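Local coordinates for malonyl coenzyme A-acyl carrier protein transacylase (Helicobacter pylori, PDB 2H1Y) that probably catalyses transfer of the malonyl group from malonyl-CoA to holo-acyl carrier protein, supplying malonyl-ACP for fatty acid synthesis, at residues L95-H103 against C269-F280; E236-E244 against L255-V264. All blocks are in the same frame, centred on the assembly; numbering follows the deposited sequence.

Interaction 1 of 2, residues L95-H103 against C269-F280; sequences LKPVFALGH and CVKSNNDRVDIF
Val98, Phe99 and Leu101 meet 269-280, which passes from the last turn of helix 266-271 through a loop into the strand that starts at Ile279. The backbones stay well apart: the CA atoms of Val98 and Val277 are 7.2 Å from each other. No hydrogen bond joins the two segments, so side chains make the contact. Strand 15-19 lies between the two strands in the sheet and pairs with Phe99 and Leu101.

Phe99 is the central side chain. Its CG sits between the backbone N and the carbonyl carbon (chi1 70°), which sends the ring toward the loop. Asn273 CG lies over one face of the Phe99 ring, and Asn273 CB is 3.6 Å from Phe99 CZ. The Phe280 ring approaches obliquely from strand 279-283, one strand beyond 15-19, and Phe280 CE2 is 4.0 Å from Phe99 CZ. Val98 CG1 touches Val277 CG1 at 3.4 Å. Nearer the helix, Leu101 CD1 meets Val270 CG2 at 3.5 Å, while Leu101 CD2 rests against CB of Cys269.

The guanidinium of Arg276 turns one face to Val98 CG2 and Phe99 CD1. Its plane is 25° from that of the Phe99 ring. Two groups fix its rotation. Arg276 NH1 gives an in-plane hydrogen bond to Asn273 OD1 (3.0 Å), and NH2 forms a salt bridge with Glu236 of the neighbouring strand. Asn273 is held in turn by its ND2, which bonds to Cys269 O at 2.6 Å. Thus the Cys269 carbonyl, an amide and a guanidinium form a polar chain beside the aromatic ring.

The arrangement belongs to the parallel core of the acyltransferase fold, where a helix and its following loop cover the sheet before the chain enters the next strand.

Interaction 2 of 2, residues E236-E244 against L255-V264; sequences EIISNATNE and LLSLQLTQPV
Ala241 and Leu255 are central to the apolar part of this contact. Ala241 CB points at the helix. Ala241 CB is 3.8 Å from Leu258 CD1 and close to the CA of Gln259. Leu255 reaches the loop with one branch: Leu255 CD2 is 3.8 Å from Thr242 CG2, and the two side chains cross at about a right angle. Further along, Asn240 lies beside Val264, pointing the same way, with its CB near Val264 CG1. The backbones come close here, with the CA atoms of Asn240 and Val264 4.8 Å apart.

The polar link runs through water. Ser239 OG donates to water 1 at 2.6 Å, and the water donates to Leu255 O at 2.9 Å. With OG anti to the backbone N (chi1 159°), Ser239 OG also accepts from Thr242 N at 3.0 Å, which makes an ST motif. One hydroxyl therefore shapes the loop and ties it to the helix. Thr242 OG1 donates to Glu244 OE1 further along the loop.

The Asn240 and Gln259 side chains lie side by side, their amide planes 11° apart. Gln259 is held mainly from elsewhere: its OE1 accepts from Arg129, and its NE2 donates to Glu107 and to the carbonyl of Ser104. Glu107 also accepts from the backbone N of Asn240, so it braces both segments.

A type I beta turn from Gln259 to Gln262 brings the chain back toward the loop. The whole is a strand-end loop, built round an ST motif, packed against the last turns of the helix that follows it in the acyltransferase fold.

In the fold
The centres of the two interactions lie 15 Å apart, both within the acyl transferase domain. Both reach the same mixed sheet, in which strands 99-102 and 236-238 are neighbours. Along the chain, interaction 2 is nested inside the long loop closed by interaction 1. Helix 249-259 of interaction 2 is followed directly by helix 266-271 of interaction 1. Arg276 of interaction 1 and Glu236 of interaction 2 join the two contacts. The chain leaves strand 236-238, passes through both helices and returns to the sheet at strand 279-283, beyond strand 15-19. The two contacts pack on this path.

Interaction 1 of 2, residues L95-H103 against C269-F280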
loop_
_atom_site.group_PDB
_atom_site.type_symbol
_atom_site.label_atom_id
_atom_site.label_comp_id
_atom_site.label_asym_id
_atom_site.label_seq_id
_atom_site.Cartn_x
_atom_site.Cartn_y
_atom_site.Cartn_z
ATOM N N LEU A 95 14.124 -2.755 14.565
ATOM C CA LEU A 95 13.644 -1.539 13.957
ATOM C C LEU A 95 12.862 -0.745 14.973
ATOM O O LEU A 95 11.969 -1.265 15.635
ATOM C CB LEU A 95 12.784 -1.836 12.728
ATOM C CG LEU A 95 13.517 -2.344 11.495
ATOM C CD1 LEU A 95 12.527 -2.771 10.431
ATOM C CD2 LEU A 95 14.441 -1.265 10.962
ATOM N N LYS A 96 13.223 0.526 15.101
ATOM C CA LYS A 96 12.489 1.431 15.945
ATOM C C LYS A 96 12.257 2.682 15.114
ATOM O O LYS A 96 12.969 3.661 15.282
ATOM C CB LYS A 96 13.291 1.770 17.210
ATOM C CG LYS A 96 13.888 0.581 17.993
ATOM C CD LYS A 96 14.726 1.094 19.193
ATOM C CE LYS A 96 15.813 0.080 19.658
ATOM N NZ LYS A 96 16.938 -0.118 18.641
ATOM N N PRO A 97 11.267 2.657 14.207
ATOM C CA PRO A 97 11.041 3.811 13.347
ATOM C C PRO A 97 10.246 4.850 14.096
ATOM O O PRO A 97 9.515 4.489 15.012
ATOM C CB PRO A 97 10.165 3.236 12.234
ATOM C CG PRO A 97 9.368 2.203 12.916
ATOM C CD PRO A 97 10.288 1.585 13.943
ATOM N N VAL A 98 10.359 6.122 13.717
ATOM C CA VAL A 98 9.507 7.138 14.359
ATOM C C VAL A 98 8.031 6.982 13.958
ATOM O O VAL A 98 7.159 7.088 14.808
ATOM C CB VAL A 98 10.088 8.632 14.359
ATOM C CG1 VAL A 98 11.440 8.737 13.645
ATOM C CG2 VAL A 98 9.065 9.658 13.869
ATOM N N PHE A 99 7.762 6.666 12.696
ATOM C CA PHE A 99 6.410 6.295 12.267
ATOM C C PHE A 99 6.464 5.393 11.029
ATOM O O PHE A 99 7.536 5.185 10.457
ATOM C CB PHE A 99 5.578 7.540 11.968
ATOM C CG PHE A 99 6.012 8.272 10.723
ATOM C CD1 PHE A 99 6.910 9.337 10.801
ATOM C CD2 PHE A 99 5.537 7.883 9.462
ATOM C CE1 PHE A 99 7.327 10.016 9.651
ATOM C CE2 PHE A 99 5.952 8.558 8.309
ATOM C CZ PHE A 99 6.853 9.633 8.409
ATOM N N ALA A 100 5.302 4.874 10.625
ATOM C CA ALA A 100 5.163 4.083 9.396
ATOM C C ALA A 100 3.975 4.562 8.533
ATOM O O ALA A 100 2.900 4.832 9.056
ATOM C CB ALA A 100 5.018 2.606 9.731
ATOM N N LEU A 101 4.196 4.656 7.222
ATOM C CA LEU A 101 3.214 5.118 6.241
ATOM C C LEU A 101 3.070 4.044 5.159
ATOM O O LEU A 101 4.075 3.502 4.663
ATOM C CB LEU A 101 3.714 6.404 5.562
ATOM C CG LEU A 101 2.816 7.555 5.042
ATOM C CD1 LEU A 101 3.556 8.392 4.015
ATOM C CD2 LEU A 101 1.457 7.162 4.476
ATOM N N GLY A 102 1.834 3.759 4.767
ATOM C CA GLY A 102 1.585 2.836 3.687
ATOM C C GLY A 102 0.781 3.506 2.604
ATOM O O GLY A 102 0.341 4.646 2.757
ATOM N N HIS A 103 0.583 2.797 1.498
ATOM C CA HIS A 103 -0.296 3.267 0.433
ATOM C C HIS A 103 -1.400 2.256 0.143
ATOM O O HIS A 103 -1.129 1.085 -0.122
ATOM C CB HIS A 103 0.507 3.549 -0.838
ATOM C CG HIS A 103 -0.267 4.277 -1.893
ATOM N ND1 HIS A 103 -1.362 3.729 -2.525
ATOM C CD2 HIS A 103 -0.104 5.511 -2.425
ATOM C CE1 HIS A 103 -1.841 4.594 -3.401
ATOM N NE2 HIS A 103 -1.095 5.683 -3.360
ATOM N N CYS A 269 0.207 13.055 3.762
ATOM C CA CYS A 269 0.836 12.198 4.760
ATOM C C CYS A 269 2.341 12.370 4.810
ATOM O O CYS A 269 2.907 12.488 5.898
ATOM C CB CYS A 269 0.478 10.740 4.518
ATOM S SG CYS A 269 -1.197 10.341 4.988
ATOM N N VAL A 270 2.975 12.398 3.637
ATOM C CA VAL A 270 4.407 12.602 3.570
ATOM C C VAL A 270 4.768 14.017 4.070
ATOM O O VAL A 270 5.627 14.179 4.941
ATOM C CB VAL A 270 4.992 12.269 2.157
ATOM C CG1 VAL A 270 6.471 12.558 2.100
ATOM C CG2 VAL A 270 4.772 10.812 1.823
ATOM N N LYS A 271 4.072 15.026 3.565
ATOM C CA LYS A 271 4.372 16.420 3.913
ATOM C C LYS A 271 4.246 16.724 5.416
ATOM O O LYS A 271 5.177 17.236 6.029
ATOM C CB LYS A 271 3.516 17.376 3.080
ATOM C CG LYS A 271 3.813 17.327 1.572
ATOM C CD LYS A 271 3.319 18.581 0.847
ATOM C CE LYS A 271 3.837 18.622 -0.608
ATOM N NZ LYS A 271 2.971 19.442 -1.541
ATOM N N SER A 272 3.119 16.373 6.019
ATOM C CA SER A 272 2.932 16.580 7.461
ATOM C C SER A 272 3.970 15.848 8.328
ATOM O O SER A 272 4.005 16.026 9.539
ATOM C CB SER A 272 1.514 16.167 7.890
ATOM O OG SER A 272 0.514 16.777 7.075
ATOM N N ASN A 273 4.826 15.035 7.713
ATOM C CA ASN A 273 5.633 14.108 8.491
ATOM C C ASN A 273 7.093 14.065 8.093
ATOM O O ASN A 273 7.910 13.496 8.814
ATOM C CB ASN A 273 5.009 12.708 8.454
ATOM C CG ASN A 273 3.699 12.638 9.221
ATOM O OD1 ASN A 273 3.696 12.469 10.442
ATOM N ND2 ASN A 273 2.577 12.769 8.510
ATOM N N ASN A 274 7.408 14.684 6.957
ATOM C CA ASN A 274 8.761 14.712 6.398
ATOM C C ASN A 274 9.830 15.345 7.316
ATOM O O ASN A 274 11.010 14.975 7.255
ATOM C CB ASN A 274 8.740 15.414 5.030
ATOM C CG ASN A 274 10.085 15.357 4.326
ATOM O OD1 ASN A 274 10.466 14.322 3.781
ATOM N ND2 ASN A 274 10.821 16.463 4.356
ATOM N N ASP A 275 9.410 16.290 8.160
ATOM C CA ASP A 275 10.298 16.919 9.150
ATOM C C ASP A 275 10.731 16.029 10.325
ATOM O O ASP A 275 11.767 16.278 10.952
ATOM C CB ASP A 275 9.657 18.201 9.682
ATOM C CG ASP A 275 9.485 19.266 8.594
ATOM O OD1 ASP A 275 9.880 19.019 7.420
ATOM O OD2 ASP A 275 8.959 20.360 8.924
ATOM N N ARG A 276 9.958 14.989 10.621
ATOM C CA ARG A 276 10.225 14.172 11.813
ATOM C C ARG A 276 11.294 13.099 11.588
ATOM O O ARG A 276 11.662 12.398 12.526
ATOM C CB ARG A 276 8.930 13.530 12.340
ATOM C CG ARG A 276 7.684 14.442 12.283
ATOM C CD ARG A 276 6.423 13.620 12.459
ATOM N NE ARG A 276 6.544 12.761 13.629
ATOM C CZ ARG A 276 5.755 11.725 13.894
ATOM N NH1 ARG A 276 4.774 11.396 13.060
ATOM N NH2 ARG A 276 5.955 11.007 14.995
ATOM N N VAL A 277 11.784 12.951 10.361
ATOM C CA VAL A 277 12.827 11.936 10.073
ATOM C C VAL A 277 13.906 12.419 9.083
ATOM O O VAL A 277 13.740 13.439 8.433
ATOM C CB VAL A 277 12.218 10.599 9.535
ATOM C CG1 VAL A 277 11.270 9.976 10.537
ATOM C CG2 VAL A 277 11.506 10.842 8.248
ATOM N N ASP A 278 14.989 11.660 8.957
ATOM C CA ASP A 278 16.062 11.959 8.002
ATOM C C ASP A 278 16.041 11.065 6.767
ATOM O O ASP A 278 16.694 11.374 5.750
ATOM C CB ASP A 278 17.405 11.833 8.692
ATOM C CG ASP A 278 17.469 12.663 9.947
ATOM O OD1 ASP A 278 17.479 13.901 9.810
ATOM O OD2 ASP A 278 17.462 12.084 11.067
ATOM N N ILE A 279 15.277 9.977 6.835
ATOM C CA ILE A 279 15.350 8.946 5.808
ATOM C C ILE A 279 14.159 8.000 5.882
ATOM O O ILE A 279 13.545 7.855 6.940
ATOM C CB ILE A 279 16.687 8.151 5.934
ATOM C CG1 ILE A 279 16.943 7.306 4.687
ATOM C CG2 ILE A 279 16.751 7.336 7.259
ATOM C CD1 ILE A 279 18.423 7.022 4.467
ATOM N N PHE A 280 13.851 7.366 4.756
ATOM C CA PHE A 280 12.709 6.483 4.646
ATOM C C PHE A 280 13.191 5.112 4.215
ATOM O O PHE A 280 14.117 5.017 3.411
ATOM C CB PHE A 280 11.740 7.008 3.582
ATOM C CG PHE A 280 10.966 8.231 3.996
ATOM C CD1 PHE A 280 11.432 9.506 3.687
ATOM C CD2 PHE A 280 9.749 8.110 4.684
ATOM C CE1 PHE A 280 10.702 10.657 4.072
ATOM C CE2 PHE A 280 9.014 9.244 5.069
ATOM C CZ PHE A 280 9.493 10.520 4.760
#

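Interaction 2 of 2, residues E236-E244 against L255-V264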
loop_
_atom_site.group_PDB
_atom_site.type_symbol
_atom_site.label_atom_id
_atom_site.label_comp_id
_atom_site.label_asym_id
_atom_site.label_seq_id
_atom_site.Cartn_x
_atom_site.Cartn_y
_atom_site.Cartn_z
ATOM N N GLU A 236 3.724 4.156 15.722
ATOM C CA GLU A 236 2.489 4.746 15.222
ATOM C C GLU A 236 2.386 4.638 13.712
ATOM O O GLU A 236 3.385 4.559 13.023
ATOM C CB GLU A 236 2.408 6.215 15.651
ATOM C CG GLU A 236 3.372 7.196 14.953
ATOM C CD GLU A 236 3.307 8.600 15.548
ATOM O OE1 GLU A 236 3.775 9.549 14.892
ATOM O OE2 GLU A 236 2.786 8.770 16.679
ATOM N N ILE A 237 1.171 4.644 13.183
ATOM C CA ILE A 237 1.016 4.654 11.736
ATOM C C ILE A 237 0.193 5.869 11.313
ATOM O O ILE A 237 -0.632 6.358 12.084
ATOM C CB ILE A 237 0.473 3.292 11.158
ATOM C CG1 ILE A 237 -0.953 3.420 10.684
ATOM C CG2 ILE A 237 0.579 2.133 12.159
ATOM C CD1 ILE A 237 -1.069 3.694 9.246
ATOM N N ILE A 238 0.442 6.357 10.099
ATOM C CA ILE A 238 -0.243 7.523 9.565
ATOM C C ILE A 238 -1.392 7.098 8.648
ATOM O O ILE A 238 -1.198 6.332 7.702
ATOM C CB ILE A 238 0.735 8.454 8.808
ATOM C CG1 ILE A 238 2.077 8.553 9.537
ATOM C CG2 ILE A 238 0.133 9.827 8.607
ATOM C CD1 ILE A 238 2.043 9.255 10.896
ATOM N N SER A 239 -2.593 7.589 8.937
ATOM C CA SER A 239 -3.775 7.193 8.190
ATOM C C SER A 239 -3.828 7.841 6.796
ATOM O O SER A 239 -3.784 9.064 6.677
ATOM C CB SER A 239 -5.027 7.545 9.002
ATOM O OG SER A 239 -6.190 7.640 8.180
ATOM N N ASN A 240 -3.938 7.030 5.747
ATOM C CA ASN A 240 -4.235 7.573 4.421
ATOM C C ASN A 240 -5.544 8.353 4.431
ATOM O O ASN A 240 -5.725 9.278 3.630
ATOM C CB ASN A 240 -4.343 6.478 3.356
ATOM C CG ASN A 240 -3.010 5.778 3.057
ATOM O OD1 ASN A 240 -1.930 6.243 3.417
ATOM N ND2 ASN A 240 -3.102 4.657 2.370
ATOM N N ALA A 241 -6.451 7.992 5.338
ATOM C CA ALA A 241 -7.781 8.609 5.355
ATOM C C ALA A 241 -7.825 10.030 5.973
ATOM O O ALA A 241 -8.428 10.941 5.385
ATOM C CB ALA A 241 -8.790 7.683 6.001
ATOM N N THR A 242 -7.154 10.221 7.117
ATOM C CA THR A 242 -7.182 11.495 7.856
ATOM C C THR A 242 -5.819 12.191 8.001
ATOM O O THR A 242 -5.725 13.288 8.534
ATOM C CB THR A 242 -7.789 11.329 9.306
ATOM O OG1 THR A 242 -6.879 10.594 10.143
ATOM C CG2 THR A 242 -9.144 10.650 9.290
ATOM N N ASN A 243 -4.748 11.555 7.571
ATOM C CA ASN A 243 -3.425 12.131 7.762
ATOM C C ASN A 243 -3.129 12.439 9.234
ATOM O O ASN A 243 -2.435 13.401 9.554
ATOM C CB ASN A 243 -3.214 13.362 6.856
ATOM C CG ASN A 243 -1.810 13.960 6.984
ATOM O OD1 ASN A 243 -1.614 15.151 6.768
ATOM N ND2 ASN A 243 -0.844 13.141 7.360
ATOM N N GLU A 244 -3.646 11.593 10.118
ATOM C CA GLU A 244 -3.387 11.671 11.549
ATOM C C GLU A 244 -2.852 10.321 12.041
ATOM O O GLU A 244 -3.346 9.278 11.631
ATOM C CB GLU A 244 -4.671 12.060 12.307
ATOM C CG GLU A 244 -5.236 13.458 11.916
ATOM C CD GLU A 244 -6.694 13.704 12.364
ATOM O OE1 GLU A 244 -7.550 12.795 12.196
ATOM O OE2 GLU A 244 -6.985 14.824 12.871
ATOM N N LEU A 255 -9.993 3.411 11.290
ATOM C CA LEU A 255 -9.251 4.048 10.206
ATOM C C LEU A 255 -8.964 3.164 8.967
ATOM O O LEU A 255 -9.030 3.659 7.828
ATOM C CB LEU A 255 -8.010 4.766 10.741
ATOM C CG LEU A 255 -8.438 5.991 11.569
ATOM C CD1 LEU A 255 -7.345 6.511 12.444
ATOM C CD2 LEU A 255 -9.020 7.120 10.685
ATOM N N LEU A 256 -8.694 1.873 9.181
ATOM C CA LEU A 256 -8.570 0.928 8.070
ATOM C C LEU A 256 -9.917 0.672 7.398
ATOM O O LEU A 256 -9.941 0.197 6.263
ATOM C CB LEU A 256 -7.935 -0.395 8.510
ATOM C CG LEU A 256 -6.439 -0.407 8.858
ATOM C CD1 LEU A 256 -5.968 -1.772 9.322
ATOM C CD2 LEU A 256 -5.552 0.078 7.685
ATOM N N SER A 257 -11.026 0.986 8.085
ATOM C CA SER A 257 -12.380 0.857 7.506
ATOM C C SER A 257 -12.599 2.010 6.563
ATOM O O SER A 257 -12.902 1.840 5.389
ATOM C CB SER A 257 -13.485 0.993 8.566
ATOM O OG SER A 257 -13.554 -0.087 9.475
ATOM N N LEU A 258 -12.446 3.193 7.131
ATOM C CA LEU A 258 -12.755 4.439 6.482
ATOM C C LEU A 258 -11.869 4.678 5.246
ATOM O O LEU A 258 -12.318 5.258 4.239
ATOM C CB LEU A 258 -12.588 5.557 7.519
ATOM C CG LEU A 258 -13.373 6.857 7.383
ATOM C CD1 LEU A 258 -12.433 8.045 7.085
ATOM C CD2 LEU A 258 -14.551 6.752 6.386
ATOM N N GLN A 259 -10.625 4.216 5.337
ATOM C CA GLN A 259 -9.671 4.282 4.245
ATOM C C GLN A 259 -10.317 3.898 2.913
ATOM O O GLN A 259 -10.231 4.656 1.940
ATOM C CB GLN A 259 -8.488 3.360 4.550
ATOM C CG GLN A 259 -7.270 3.611 3.689
ATOM C CD GLN A 259 -6.593 2.332 3.300
ATOM O OE1 GLN A 259 -7.226 1.412 2.768
ATOM N NE2 GLN A 259 -5.303 2.249 3.577
ATOM N N LEU A 260 -10.994 2.740 2.911
ATOM C CA LEU A 260 -11.601 2.105 1.723
ATOM C C LEU A 260 -12.509 2.993 0.890
ATOM O O LEU A 260 -12.625 2.789 -0.302
ATOM C CB LEU A 260 -12.384 0.858 2.125
ATOM C CG LEU A 260 -11.600 -0.198 2.906
ATOM C CD1 LEU A 260 -12.547 -1.164 3.578
ATOM C CD2 LEU A 260 -10.607 -0.937 2.006
ATOM N N THR A 261 -13.169 3.954 1.524
ATOM C CA THR A 261 -14.088 4.838 0.803
ATOM C C THR A 261 -13.574 6.267 0.705
ATOM O O THR A 261 -14.219 7.114 0.103
ATOM C CB THR A 261 -15.562 4.767 1.361
ATOM O OG1 THR A 261 -15.625 5.278 2.699
ATOM C CG2 THR A 261 -16.031 3.335 1.390
ATOM N N GLN A 262 -12.395 6.521 1.266
ATOM C CA GLN A 262 -11.785 7.861 1.227
ATOM C C GLN A 262 -10.503 7.910 0.401
ATOM O O GLN A 262 -9.703 6.971 0.445
ATOM C CB GLN A 262 -11.455 8.364 2.643
ATOM C CG GLN A 262 -12.646 8.597 3.567
ATOM C CD GLN A 262 -13.814 9.230 2.859
ATOM O OE1 GLN A 262 -14.843 8.578 2.643
ATOM N NE2 GLN A 262 -13.663 10.489 2.460
ATOM N N PRO A 263 -10.264 9.035 -0.293
ATOM C CA PRO A 263 -9.030 9.220 -1.038
ATOM C C PRO A 263 -7.802 8.883 -0.198
ATOM O O PRO A 263 -7.720 9.261 0.984
ATOM C CB PRO A 263 -9.029 10.715 -1.339
ATOM C CG PRO A 263 -10.460 11.069 -1.418
ATOM C CD PRO A 263 -11.136 10.219 -0.381
ATOM N N VAL A 264 -6.869 8.152 -0.804
ATOM C CA VAL A 264 -5.576 7.911 -0.191
ATOM C C VAL A 264 -4.835 9.230 -0.300
ATOM O O VAL A 264 -4.534 9.697 -1.404
ATOM C CB VAL A 264 -4.822 6.768 -0.908
ATOM C CG1 VAL A 264 -3.337 6.693 -0.468
ATOM C CG2 VAL A 264 -5.541 5.457 -0.693
HETATM O O HOH W 1 -6.769 5.289 7.182
#